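PDB 3LL3: gluconate kinase from Lactobacillus acidophilus, which binds ATP and d-xylulose and probably transfers the terminal phosphate of ATP to a sugar or sugar acid such as gluconate. Local coordinates for residues T211-P216 with K232-A237; D322-A327 with E367-V372; V395-T400 with F417-V422. All blocks are in the same frame, centred on the assembly; numbering follows the deposited sequence.

Interaction 1: T211-P216 with K232-A237; sequences TKVIFP and KIILGA
K232 enters the contact through its aliphatic stem. CG sits anti to the carbonyl carbon (chi1 -78°), which brings it 3.5 Å from V213 CG1; K232 CG also touches F215 CD1, at 4.0 Å, and the chain bends beyond this point. At I233 the backbone does the work. I233 O accepts a hydrogen bond from I214 N at 2.8 Å, the N-H...O angle being 157°, and the same oxygen receives a CA-H...O contact from V213 CA at 3.3 Å. The I233 side chain leans on W76 of the neighbouring strand 70-78 and on T166, while its CB lies close to I214 O. I234 pairs with V213 as an antiparallel non-hydrogen-bonded pair. Both side chains project to one side of the sheet, where I234 CD1 meets V213 CG2 at 4.1 Å and A438 and A441 of helix 429-441 cover the isoleucine. L235 then donates its N-H to K212 O at 2.9 Å, approaching that carbonyl nearly head-on (C=O...N 165°). Its CB points back at 211-216, and L235 CD1 rests 4.1 Å from I214 CG1; I162 of helix 157-166 packs against both residues, so the apolar pair is closed over by a helix. L235 itself has helical backbone angles, and G236 follows with a positive phi at which a CB would be jammed against the carbonyl oxygen of L235. The chain thus kinks where the pairing with 211-216 gives out, although G236 still bonds to P210. Short and weakly bonded, strand 213-214 is an antiparallel edge addition beside the last strand of the five-stranded core sheet of the actin-like ATPase fold, in the N-terminal domain of this FGGY kinase.

Interaction 2: D322-A327 with E367-V372; sequences DVAQTA and EMARAV
A324 and A369 bring the end of helix 317-325 close against helix 365-388, a helix-helix contact through alanines in the C-terminal domain of the FGGY kinase. Their methyl carbons, A324 CB and A369 CB, are 4.0 Å apart, and A324 CB also sits 3.8 Å from R370 N, so it rests directly on the backbone of the second helix. A327, just past the helix, makes the other tight point: its CB lies 3.7 Å from E367 N. The E367 carboxylate bends back beside that methyl, but its polar partners are Q364 N and R332. The side holding Q325 and T326 is looser and exposed to solvent. There T326 OG1 donates to V323 O at 2.7 Å, turning the hydroxyl back onto its own helix rather than across the contact. R370 belongs to the tight side. CG is anti to the backbone N (chi1 -167°), and the chain runs past A324 O towards A327 O, with a bend at chi3; NH1 forms a salt bridge with E374. R370 NE makes a weak, bent bond to A324 O at 3.4 Å, and A327 O lies 3.1 Å from both R370 NE and R370 NH2.

Interaction 3: V395-T400 with F417-V422; sequences VAINAT and FNVPIV
The beta-alpha-beta unit of strand 396-400, helix 407-417 and strand 421-424 closes here, as I397 and N398 pair in parallel with I421 and V422. Three backbone bonds join the strands. I397 N donates to P420 O at 3.0 Å, V422 N returns a nearly straight bond to I397 O at 2.8 Å (174° at the hydrogen), and A399 N reaches V422 O, also at 2.8 Å. Ahead of the paired residues, P420 CD lies 3.3 Å from V395 O. Side chains sort onto the two faces of the sheet. On one face I397, A399 and I421 gather: I421 CD1 reaches I397 CB at 3.7 Å, and I421 CG2 touches A399 CB at 3.9 Å. I397 CD1, placed by a chi2 of -60°, lies 4.2 Å from F417 CD1, so F417, the last residue of the connecting helix, packs against the end of I397. F417 in turn meets Y381 of helix 365-388 edge-to-face. On the other face, A396 CB meets V422 CG2 at 3.9 Å, and the N398 side chain runs alongside V422, pointing the same way. N418, with a positive phi, turns the chain out of the helix towards the second strand. Strand 254-259 bonds to the other edge of 396-400, which therefore lies inside the sheet and leads straight into G401 and G402 of the ATP pocket. Such a parallel beta-alpha-beta crossover, its first strand running into the nucleotide pocket, is characteristic of the actin-like ATPase fold of FGGY kinases.

The three contacts follow one another along the chain without overlap. Interaction 1 belongs to the N-terminal domain and its mixed beta-sheet, whereas interactions 2 and 3 both lie in the C-terminal domain. Interactions 1 and 2 sit on opposite sides of the chain's centre, about 48 Å apart between centres; interaction 3 lies about 33 Å from interaction 1 and about 22 Å from interaction 2, again between centres, and none touches another. Helix 365-388, which carries one side of interaction 2, precedes strand 396-400 of interaction 3 in sequence and also packs against F417. Interaction 1 thus builds the sheet edge of one domain, while interaction 2 joins two helices of the ATP-binding domain and interaction 3 pairs two strands of its sheet.

Interaction 1: T211-P216 with K232-A237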
ATOM      1  N   THR A 211     -30.394 -31.504 -18.798  1.00 26.15           N
ATOM      2  CA  THR A 211     -30.308 -32.846 -19.354  1.00 26.45           C
ATOM      3  C   THR A 211     -31.199 -33.032 -20.589  1.00 28.98           C
ATOM      4  O   THR A 211     -31.201 -34.099 -21.201  1.00 25.05           O
ATOM      5  CB  THR A 211     -30.706 -33.909 -18.310  1.00 27.97           C
ATOM      6  OG1 THR A 211     -31.882 -33.476 -17.615  1.00 28.66           O
ATOM      7  CG2 THR A 211     -29.571 -34.124 -17.288  1.00 26.43           C
ATOM      8  N   LYS A 212     -31.960 -32.006 -20.948  1.00 27.64           N
ATOM      9  CA  LYS A 212     -32.891 -32.151 -22.065  1.00 28.65           C
ATOM     10  C   LYS A 212     -32.177 -32.461 -23.380  1.00 28.10           C
ATOM     11  O   LYS A 212     -31.188 -31.825 -23.729  1.00 27.93           O
ATOM     12  CB  LYS A 212     -33.778 -30.916 -22.238  1.00 29.13           C
ATOM     13  CG  LYS A 212     -34.716 -31.076 -23.458  1.00 29.92           C
ATOM     14  CD  LYS A 212     -36.088 -30.504 -23.221  1.00 36.26           C
ATOM     15  CE  LYS A 212     -37.022 -30.829 -24.405  1.00 41.05           C
ATOM     16  NZ  LYS A 212     -38.442 -30.479 -24.113  1.00 47.36           N
ATOM     17  N   VAL A 213     -32.689 -33.442 -24.106  1.00 28.32           N
ATOM     18  CA  VAL A 213     -32.126 -33.808 -25.398  1.00 31.07           C
ATOM     19  C   VAL A 213     -32.738 -32.917 -26.466  1.00 30.81           C
ATOM     20  O   VAL A 213     -33.954 -32.872 -26.612  1.00 30.39           O
ATOM     21  CB  VAL A 213     -32.430 -35.276 -25.750  1.00 31.16           C
ATOM     22  CG1 VAL A 213     -31.888 -35.601 -27.129  1.00 35.05           C
ATOM     23  CG2 VAL A 213     -31.832 -36.227 -24.707  1.00 30.58           C
ATOM     24  N   ILE A 214     -31.894 -32.186 -27.186  1.00 30.59           N
ATOM     25  CA  ILE A 214     -32.337 -31.353 -28.290  1.00 30.21           C
ATOM     26  C   ILE A 214     -32.069 -32.113 -29.594  1.00 36.65           C
ATOM     27  O   ILE A 214     -30.911 -32.319 -29.966  1.00 35.05           O
ATOM     28  CB  ILE A 214     -31.583 -30.028 -28.338  1.00 31.00           C
ATOM     29  CG1 ILE A 214     -31.449 -29.401 -26.935  1.00 30.46           C
ATOM     30  CG2 ILE A 214     -32.278 -29.071 -29.300  1.00 32.65           C
ATOM     31  CD1 ILE A 214     -32.752 -29.184 -26.215  1.00 30.38           C
ATOM     32  N   PHE A 215     -33.147 -32.516 -30.274  1.00 38.03           N
ATOM     33  CA  PHE A 215     -33.085 -33.458 -31.386  1.00 39.84           C
ATOM     34  C   PHE A 215     -34.042 -32.991 -32.481  1.00 43.62           C
ATOM     35  O   PHE A 215     -35.075 -32.385 -32.180  1.00 45.67           O
ATOM     36  CB  PHE A 215     -33.522 -34.841 -30.882  1.00 43.91           C
ATOM     37  CG  PHE A 215     -33.052 -35.998 -31.736  1.00 46.72           C
ATOM     38  CD1 PHE A 215     -31.754 -36.489 -31.623  1.00 43.57           C
ATOM     39  CD2 PHE A 215     -33.922 -36.623 -32.632  1.00 48.47           C
ATOM     40  CE1 PHE A 215     -31.325 -37.566 -32.403  1.00 44.66           C
ATOM     41  CE2 PHE A 215     -33.498 -37.707 -33.412  1.00 46.87           C
ATOM     42  CZ  PHE A 215     -32.203 -38.174 -33.301  1.00 45.76           C
ATOM     43  N   PRO A 216     -33.703 -33.249 -33.756  1.00 41.92           N
ATOM     44  CA  PRO A 216     -32.454 -33.854 -34.216  1.00 40.35           C
ATOM     45  C   PRO A 216     -31.463 -32.804 -34.664  1.00 37.55           C
ATOM     46  O   PRO A 216     -31.824 -31.646 -34.815  1.00 36.59           O
ATOM     47  CB  PRO A 216     -32.888 -34.657 -35.452  1.00 41.89           C
ATOM     48  CG  PRO A 216     -34.377 -34.374 -35.645  1.00 43.57           C
ATOM     49  CD  PRO A 216     -34.676 -33.152 -34.855  1.00 43.99           C
ATOM     50  N   LYS A 232     -27.014 -37.400 -30.113  1.00 33.95           N
ATOM     51  CA  LYS A 232     -27.863 -36.435 -29.423  1.00 31.85           C
ATOM     52  C   LYS A 232     -27.135 -35.176 -28.964  1.00 31.83           C
ATOM     53  O   LYS A 232     -25.960 -35.219 -28.596  1.00 28.73           O
ATOM     54  CB  LYS A 232     -28.540 -37.083 -28.210  1.00 33.09           C
ATOM     55  CG  LYS A 232     -29.717 -37.956 -28.573  1.00 36.49           C
ATOM     56  CD  LYS A 232     -29.409 -39.398 -28.332  1.00 41.68           C
ATOM     57  CE  LYS A 232     -29.920 -39.838 -26.963  1.00 45.28           C
ATOM     58  NZ  LYS A 232     -31.201 -40.605 -27.098  1.00 45.37           N
ATOM     59  N   ILE A 233     -27.846 -34.051 -28.991  1.00 26.87           N
ATOM     60  CA  ILE A 233     -27.382 -32.851 -28.337  1.00 27.20           C
ATOM     61  C   ILE A 233     -27.998 -32.824 -26.946  1.00 29.54           C
ATOM     62  O   ILE A 233     -29.216 -32.948 -26.799  1.00 31.44           O
ATOM     63  CB  ILE A 233     -27.818 -31.576 -29.076  1.00 28.87           C
ATOM     64  CG1 ILE A 233     -27.214 -31.545 -30.477  1.00 30.12           C
ATOM     65  CG2 ILE A 233     -27.367 -30.337 -28.295  1.00 27.70           C
ATOM     66  CD1 ILE A 233     -25.714 -31.373 -30.464  1.00 27.79           C
ATOM     67  N   ILE A 234     -27.153 -32.682 -25.928  1.00 26.80           N
ATOM     68  CA  ILE A 234     -27.620 -32.482 -24.563  1.00 23.94           C
ATOM     69  C   ILE A 234     -27.562 -30.988 -24.293  1.00 24.75           C
ATOM     70  O   ILE A 234     -26.525 -30.337 -24.517  1.00 23.54           O
ATOM     71  CB  ILE A 234     -26.743 -33.252 -23.554  1.00 26.02           C
ATOM     72  CG1 ILE A 234     -26.494 -34.685 -24.056  1.00 25.35           C
ATOM     73  CG2 ILE A 234     -27.400 -33.260 -22.176  1.00 26.62           C
ATOM     74  CD1 ILE A 234     -27.767 -35.442 -24.444  1.00 25.61           C
ATOM     75  N   LEU A 235     -28.681 -30.433 -23.845  1.00 24.29           N
ATOM     76  CA  LEU A 235     -28.782 -28.997 -23.695  1.00 24.75           C
ATOM     77  C   LEU A 235     -27.590 -28.402 -22.919  1.00 23.93           C
ATOM     78  O   LEU A 235     -27.015 -27.394 -23.321  1.00 24.31           O
ATOM     79  CB  LEU A 235     -30.103 -28.627 -23.036  1.00 24.97           C
ATOM     80  CG  LEU A 235     -30.352 -27.128 -22.942  1.00 25.52           C
ATOM     81  CD1 LEU A 235     -30.194 -26.438 -24.322  1.00 25.20           C
ATOM     82  CD2 LEU A 235     -31.719 -26.836 -22.300  1.00 23.84           C
ATOM     83  N   GLY A 236     -27.207 -29.031 -21.818  1.00 23.93           N
ATOM     84  CA  GLY A 236     -26.056 -28.544 -21.066  1.00 22.93           C
ATOM     85  C   GLY A 236     -26.366 -27.417 -20.100  1.00 25.10           C
ATOM     86  O   GLY A 236     -27.525 -27.187 -19.777  1.00 24.64           O
ATOM     87  N   ALA A 237     -25.326 -26.713 -19.638  1.00 23.42           N
ATOM     88  CA  ALA A 237     -25.466 -25.739 -18.567  1.00 23.03           C
ATOM     89  C   ALA A 237     -24.318 -24.737 -18.555  1.00 21.46           C
ATOM     90  O   ALA A 237     -23.464 -24.741 -19.436  1.00 22.08           O
ATOM     91  CB  ALA A 237     -25.559 -26.435 -17.223  1.00 21.47           C
TER

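Interaction 2: D322-A327 with E367-V372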
ATOM      1  N   ASP A 322       9.133 -19.647  -3.648  1.00 31.26           N
ATOM      2  CA  ASP A 322      10.283 -19.941  -2.790  1.00 33.72           C
ATOM      3  C   ASP A 322      10.610 -18.727  -1.917  1.00 31.60           C
ATOM      4  O   ASP A 322      10.773 -18.845  -0.700  1.00 32.64           O
ATOM      5  CB  ASP A 322      11.509 -20.353  -3.617  1.00 33.02           C
ATOM      6  CG  ASP A 322      11.381 -21.749  -4.213  1.00 39.38           C
ATOM      7  OD1 ASP A 322      10.552 -22.553  -3.714  1.00 36.63           O
ATOM      8  OD2 ASP A 322      12.118 -22.038  -5.186  1.00 40.62           O
ATOM      9  N   VAL A 323      10.686 -17.552  -2.530  1.00 31.04           N
ATOM     10  CA  VAL A 323      11.022 -16.350  -1.757  1.00 29.64           C
ATOM     11  C   VAL A 323       9.943 -16.015  -0.735  1.00 30.41           C
ATOM     12  O   VAL A 323      10.242 -15.713   0.428  1.00 28.69           O
ATOM     13  CB  VAL A 323      11.260 -15.149  -2.663  1.00 32.07           C
ATOM     14  CG1 VAL A 323      11.550 -13.913  -1.828  1.00 31.90           C
ATOM     15  CG2 VAL A 323      12.413 -15.439  -3.622  1.00 33.06           C
ATOM     16  N   ALA A 324       8.683 -16.070  -1.170  1.00 31.36           N
ATOM     17  CA  ALA A 324       7.553 -15.773  -0.288  1.00 29.89           C
ATOM     18  C   ALA A 324       7.584 -16.648   0.960  1.00 27.58           C
ATOM     19  O   ALA A 324       7.309 -16.187   2.068  1.00 27.40           O
ATOM     20  CB  ALA A 324       6.230 -15.949  -1.030  1.00 25.85           C
ATOM     21  N   GLN A 325       7.932 -17.911   0.778  1.00 29.65           N
ATOM     22  CA  GLN A 325       7.973 -18.843   1.901  1.00 31.05           C
ATOM     23  C   GLN A 325       9.025 -18.514   2.956  1.00 31.28           C
ATOM     24  O   GLN A 325       8.907 -18.978   4.087  1.00 33.48           O
ATOM     25  CB  GLN A 325       8.126 -20.287   1.410  1.00 31.65           C
ATOM     26  CG  GLN A 325       6.914 -20.768   0.635  1.00 33.03           C
ATOM     27  CD  GLN A 325       7.076 -22.170   0.094  1.00 35.12           C
ATOM     28  OE1 GLN A 325       7.163 -22.377  -1.123  1.00 36.33           O
ATOM     29  NE2 GLN A 325       7.119 -23.144   0.995  1.00 33.65           N
ATOM     30  N   THR A 326      10.036 -17.708   2.618  1.00 30.41           N
ATOM     31  CA  THR A 326      11.009 -17.312   3.636  1.00 30.60           C
ATOM     32  C   THR A 326      10.492 -16.232   4.585  1.00 32.72           C
ATOM     33  O   THR A 326      11.168 -15.888   5.547  1.00 31.85           O
ATOM     34  CB  THR A 326      12.368 -16.887   3.048  1.00 32.05           C
ATOM     35  OG1 THR A 326      12.215 -15.699   2.269  1.00 33.63           O
ATOM     36  CG2 THR A 326      12.953 -17.984   2.183  1.00 30.95           C
ATOM     37  N   ALA A 327       9.300 -15.686   4.332  1.00 28.94           N
ATOM     38  CA  ALA A 327       8.710 -14.751   5.292  1.00 26.30           C
ATOM     39  C   ALA A 327       7.801 -15.520   6.239  1.00 27.74           C
ATOM     40  O   ALA A 327       7.285 -16.568   5.870  1.00 28.66           O
ATOM     41  CB  ALA A 327       7.925 -13.653   4.567  1.00 27.11           C
ATOM     42  N   GLU A 367       8.549 -10.521   2.634  1.00 26.13           N
ATOM     43  CA  GLU A 367       7.311 -10.039   3.240  1.00 25.42           C
ATOM     44  C   GLU A 367       6.331  -9.477   2.199  1.00 25.94           C
ATOM     45  O   GLU A 367       5.126  -9.688   2.309  1.00 25.49           O
ATOM     46  CB  GLU A 367       7.601  -8.960   4.291  1.00 27.79           C
ATOM     47  CG  GLU A 367       8.097  -9.484   5.649  1.00 25.85           C
ATOM     48  CD  GLU A 367       9.497 -10.081   5.590  1.00 28.99           C
ATOM     49  OE1 GLU A 367      10.323  -9.669   4.741  1.00 28.53           O
ATOM     50  OE2 GLU A 367       9.769 -10.972   6.404  1.00 29.52           O
HETATM   51  N   MSE A 368       6.835  -8.756   1.200  1.00 24.53           N
HETATM   52  CA  MSE A 368       5.940  -8.215   0.178  1.00 25.96           C
HETATM   53  C   MSE A 368       5.413  -9.304  -0.722  1.00 25.16           C
HETATM   54  O   MSE A 368       4.236  -9.298  -1.049  1.00 23.04           O
HETATM   55  CB  MSE A 368       6.593  -7.114  -0.641  1.00 24.17           C
HETATM   56  CG  MSE A 368       6.978  -5.926   0.268  1.00 30.75           C
HETATM   57 SE   MSE A 368       7.647  -4.417  -0.738  1.00 45.16          SE
HETATM   58  CE  MSE A 368       5.952  -3.741  -1.490  1.00 25.40           C
ATOM     59  N   ALA A 369       6.288 -10.242  -1.095  1.00 26.01           N
ATOM     60  CA  ALA A 369       5.904 -11.372  -1.935  1.00 27.26           C
ATOM     61  C   ALA A 369       4.818 -12.175  -1.254  1.00 25.34           C
ATOM     62  O   ALA A 369       3.806 -12.505  -1.863  1.00 25.93           O
ATOM     63  CB  ALA A 369       7.115 -12.276  -2.232  1.00 29.37           C
ATOM     64  N   ARG A 370       5.032 -12.493   0.018  1.00 25.53           N
ATOM     65  CA  ARG A 370       4.078 -13.317   0.729  1.00 25.51           C
ATOM     66  C   ARG A 370       2.768 -12.581   0.984  1.00 23.64           C
ATOM     67  O   ARG A 370       1.704 -13.185   0.940  1.00 22.26           O
ATOM     68  CB  ARG A 370       4.645 -13.875   2.040  1.00 22.74           C
ATOM     69  CG  ARG A 370       3.736 -14.957   2.567  1.00 26.34           C
ATOM     70  CD  ARG A 370       3.857 -15.234   4.034  1.00 26.07           C
ATOM     71  NE  ARG A 370       4.686 -16.383   4.268  1.00 33.03           N
ATOM     72  CZ  ARG A 370       4.264 -17.560   4.721  1.00 31.94           C
ATOM     73  NH1 ARG A 370       2.998 -17.778   5.037  1.00 30.49           N
ATOM     74  NH2 ARG A 370       5.143 -18.513   4.876  1.00 28.32           N
ATOM     75  N   ALA A 371       2.848 -11.285   1.270  1.00 23.59           N
ATOM     76  CA  ALA A 371       1.647 -10.491   1.492  1.00 22.84           C
ATOM     77  C   ALA A 371       0.753 -10.528   0.268  1.00 22.20           C
ATOM     78  O   ALA A 371      -0.466 -10.514   0.404  1.00 22.03           O
ATOM     79  CB  ALA A 371       1.992  -9.025   1.853  1.00 22.32           C
ATOM     80  N   VAL A 372       1.351 -10.552  -0.922  1.00 20.32           N
ATOM     81  CA  VAL A 372       0.565 -10.609  -2.153  1.00 20.47           C
ATOM     82  C   VAL A 372      -0.238 -11.912  -2.177  1.00 22.77           C
ATOM     83  O   VAL A 372      -1.452 -11.907  -2.398  1.00 19.67           O
ATOM     84  CB  VAL A 372       1.445 -10.528  -3.419  1.00 22.37           C
ATOM     85  CG1 VAL A 372       0.634 -10.926  -4.660  1.00 22.07           C
ATOM     86  CG2 VAL A 372       2.067  -9.121  -3.578  1.00 20.68           C
TER

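Interaction 3: V395-T400 with F417-V422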
ATOM      1  N   VAL A 395     -17.576 -28.535   5.087  1.00 28.80           N
ATOM      2  CA  VAL A 395     -16.598 -29.464   5.663  1.00 30.31           C
ATOM      3  C   VAL A 395     -15.373 -29.642   4.763  1.00 29.50           C
ATOM      4  O   VAL A 395     -14.421 -30.317   5.114  1.00 28.98           O
ATOM      5  CB  VAL A 395     -17.243 -30.846   5.922  1.00 31.46           C
ATOM      6  CG1 VAL A 395     -18.483 -30.686   6.773  1.00 30.44           C
ATOM      7  CG2 VAL A 395     -17.597 -31.532   4.597  1.00 28.99           C
ATOM      8  N   ALA A 396     -15.419 -29.066   3.572  1.00 28.33           N
ATOM      9  CA  ALA A 396     -14.297 -29.142   2.655  1.00 27.00           C
ATOM     10  C   ALA A 396     -14.485 -28.101   1.566  1.00 26.80           C
ATOM     11  O   ALA A 396     -15.605 -27.704   1.266  1.00 25.93           O
ATOM     12  CB  ALA A 396     -14.170 -30.528   2.048  1.00 26.55           C
ATOM     13  N   ILE A 397     -13.366 -27.658   1.012  1.00 26.16           N
ATOM     14  CA  ILE A 397     -13.332 -26.803  -0.154  1.00 25.78           C
ATOM     15  C   ILE A 397     -12.711 -27.636  -1.249  1.00 26.03           C
ATOM     16  O   ILE A 397     -11.552 -28.070  -1.121  1.00 23.53           O
ATOM     17  CB  ILE A 397     -12.408 -25.576   0.042  1.00 25.45           C
ATOM     18  CG1 ILE A 397     -12.751 -24.808   1.325  1.00 29.04           C
ATOM     19  CG2 ILE A 397     -12.472 -24.685  -1.191  1.00 25.25           C
ATOM     20  CD1 ILE A 397     -14.138 -24.274   1.374  1.00 28.78           C
ATOM     21  N   ASN A 398     -13.480 -27.901  -2.302  1.00 23.53           N
ATOM     22  CA  ASN A 398     -12.961 -28.603  -3.466  1.00 24.78           C
ATOM     23  C   ASN A 398     -12.304 -27.620  -4.420  1.00 24.93           C
ATOM     24  O   ASN A 398     -12.979 -26.771  -5.004  1.00 24.52           O
ATOM     25  CB  ASN A 398     -14.075 -29.384  -4.163  1.00 23.97           C
ATOM     26  CG  ASN A 398     -14.766 -30.356  -3.225  1.00 27.14           C
ATOM     27  OD1 ASN A 398     -15.711 -31.049  -3.597  1.00 33.07           O
ATOM     28  ND2 ASN A 398     -14.297 -30.407  -1.999  1.00 31.09           N
ATOM     29  N   ALA A 399     -10.992 -27.756  -4.583  1.00 23.23           N
ATOM     30  CA  ALA A 399     -10.162 -26.709  -5.163  1.00 23.65           C
ATOM     31  C   ALA A 399      -9.472 -27.085  -6.458  1.00 24.50           C
ATOM     32  O   ALA A 399      -8.928 -28.181  -6.598  1.00 25.74           O
ATOM     33  CB  ALA A 399      -9.116 -26.258  -4.139  1.00 21.23           C
ATOM     34  N   THR A 400      -9.446 -26.139  -7.382  1.00 22.03           N
ATOM     35  CA  THR A 400      -8.811 -26.327  -8.672  1.00 23.72           C
ATOM     36  C   THR A 400      -8.198 -25.001  -9.109  1.00 23.31           C
ATOM     37  O   THR A 400      -8.461 -23.972  -8.498  1.00 22.35           O
ATOM     38  CB  THR A 400      -9.852 -26.735  -9.740  1.00 23.52           C
ATOM     39  OG1 THR A 400     -10.920 -25.780  -9.761  1.00 23.15           O
ATOM     40  CG2 THR A 400     -10.443 -28.126  -9.444  1.00 25.18           C
ATOM     41  N   PHE A 417      -8.771 -20.325   5.229  1.00 22.58           N
ATOM     42  CA  PHE A 417     -10.168 -20.765   5.277  1.00 24.31           C
ATOM     43  C   PHE A 417     -10.473 -21.584   6.542  1.00 25.64           C
ATOM     44  O   PHE A 417     -11.611 -21.625   7.002  1.00 26.87           O
ATOM     45  CB  PHE A 417     -10.544 -21.578   4.023  1.00 24.03           C
ATOM     46  CG  PHE A 417     -10.795 -20.739   2.781  1.00 24.18           C
ATOM     47  CD1 PHE A 417     -12.057 -20.684   2.211  1.00 24.53           C
ATOM     48  CD2 PHE A 417      -9.765 -20.027   2.180  1.00 25.49           C
ATOM     49  CE1 PHE A 417     -12.298 -19.917   1.053  1.00 27.42           C
ATOM     50  CE2 PHE A 417      -9.984 -19.269   1.034  1.00 23.46           C
ATOM     51  CZ  PHE A 417     -11.261 -19.201   0.471  1.00 26.16           C
ATOM     52  N   ASN A 418      -9.454 -22.224   7.111  1.00 24.12           N
ATOM     53  CA  ASN A 418      -9.640 -23.082   8.287  1.00 25.12           C
ATOM     54  C   ASN A 418     -10.659 -24.197   8.037  1.00 28.96           C
ATOM     55  O   ASN A 418     -11.462 -24.528   8.915  1.00 28.96           O
ATOM     56  CB  ASN A 418     -10.064 -22.294   9.526  1.00 26.26           C
ATOM     57  CG  ASN A 418      -9.732 -23.039  10.829  1.00 32.60           C
ATOM     58  OD1 ASN A 418      -8.928 -23.973  10.831  1.00 29.00           O
ATOM     59  ND2 ASN A 418     -10.347 -22.624  11.931  1.00 33.13           N
ATOM     60  N   VAL A 419     -10.638 -24.735   6.822  1.00 26.98           N
ATOM     61  CA  VAL A 419     -11.377 -25.942   6.479  1.00 29.96           C
ATOM     62  C   VAL A 419     -10.449 -26.764   5.564  1.00 29.59           C
ATOM     63  O   VAL A 419      -9.531 -26.211   4.940  1.00 27.94           O
ATOM     64  CB  VAL A 419     -12.750 -25.630   5.792  1.00 30.88           C
ATOM     65  CG1 VAL A 419     -13.523 -24.555   6.538  1.00 31.30           C
ATOM     66  CG2 VAL A 419     -12.553 -25.192   4.386  1.00 32.40           C
ATOM     67  N   PRO A 420     -10.647 -28.087   5.503  1.00 28.91           N
ATOM     68  CA  PRO A 420      -9.738 -28.851   4.646  1.00 27.04           C
ATOM     69  C   PRO A 420      -9.881 -28.467   3.171  1.00 29.60           C
ATOM     70  O   PRO A 420     -10.992 -28.190   2.696  1.00 26.46           O
ATOM     71  CB  PRO A 420     -10.177 -30.301   4.873  1.00 27.33           C
ATOM     72  CG  PRO A 420     -10.898 -30.281   6.191  1.00 30.92           C
ATOM     73  CD  PRO A 420     -11.581 -28.958   6.236  1.00 31.23           C
ATOM     74  N   ILE A 421      -8.754 -28.451   2.465  1.00 26.98           N
ATOM     75  CA  ILE A 421      -8.725 -28.179   1.039  1.00 25.48           C
ATOM     76  C   ILE A 421      -8.553 -29.515   0.309  1.00 26.11           C
ATOM     77  O   ILE A 421      -7.605 -30.269   0.584  1.00 24.91           O
ATOM     78  CB  ILE A 421      -7.553 -27.224   0.684  1.00 24.95           C
ATOM     79  CG1 ILE A 421      -7.734 -25.851   1.362  1.00 21.91           C
ATOM     80  CG2 ILE A 421      -7.346 -27.147  -0.829  1.00 22.92           C
ATOM     81  CD1 ILE A 421      -8.799 -24.998   0.739  1.00 26.07           C
ATOM     82  N   VAL A 422      -9.489 -29.824  -0.585  1.00 21.30           N
ATOM     83  CA  VAL A 422      -9.427 -31.044  -1.381  1.00 23.63           C
ATOM     84  C   VAL A 422      -9.133 -30.737  -2.836  1.00 24.93           C
ATOM     85  O   VAL A 422      -9.927 -30.077  -3.506  1.00 24.82           O
ATOM     86  CB  VAL A 422     -10.751 -31.824  -1.313  1.00 23.26           C
ATOM     87  CG1 VAL A 422     -10.640 -33.110  -2.107  1.00 24.46           C
ATOM     88  CG2 VAL A 422     -11.138 -32.081   0.128  1.00 23.60           C
TER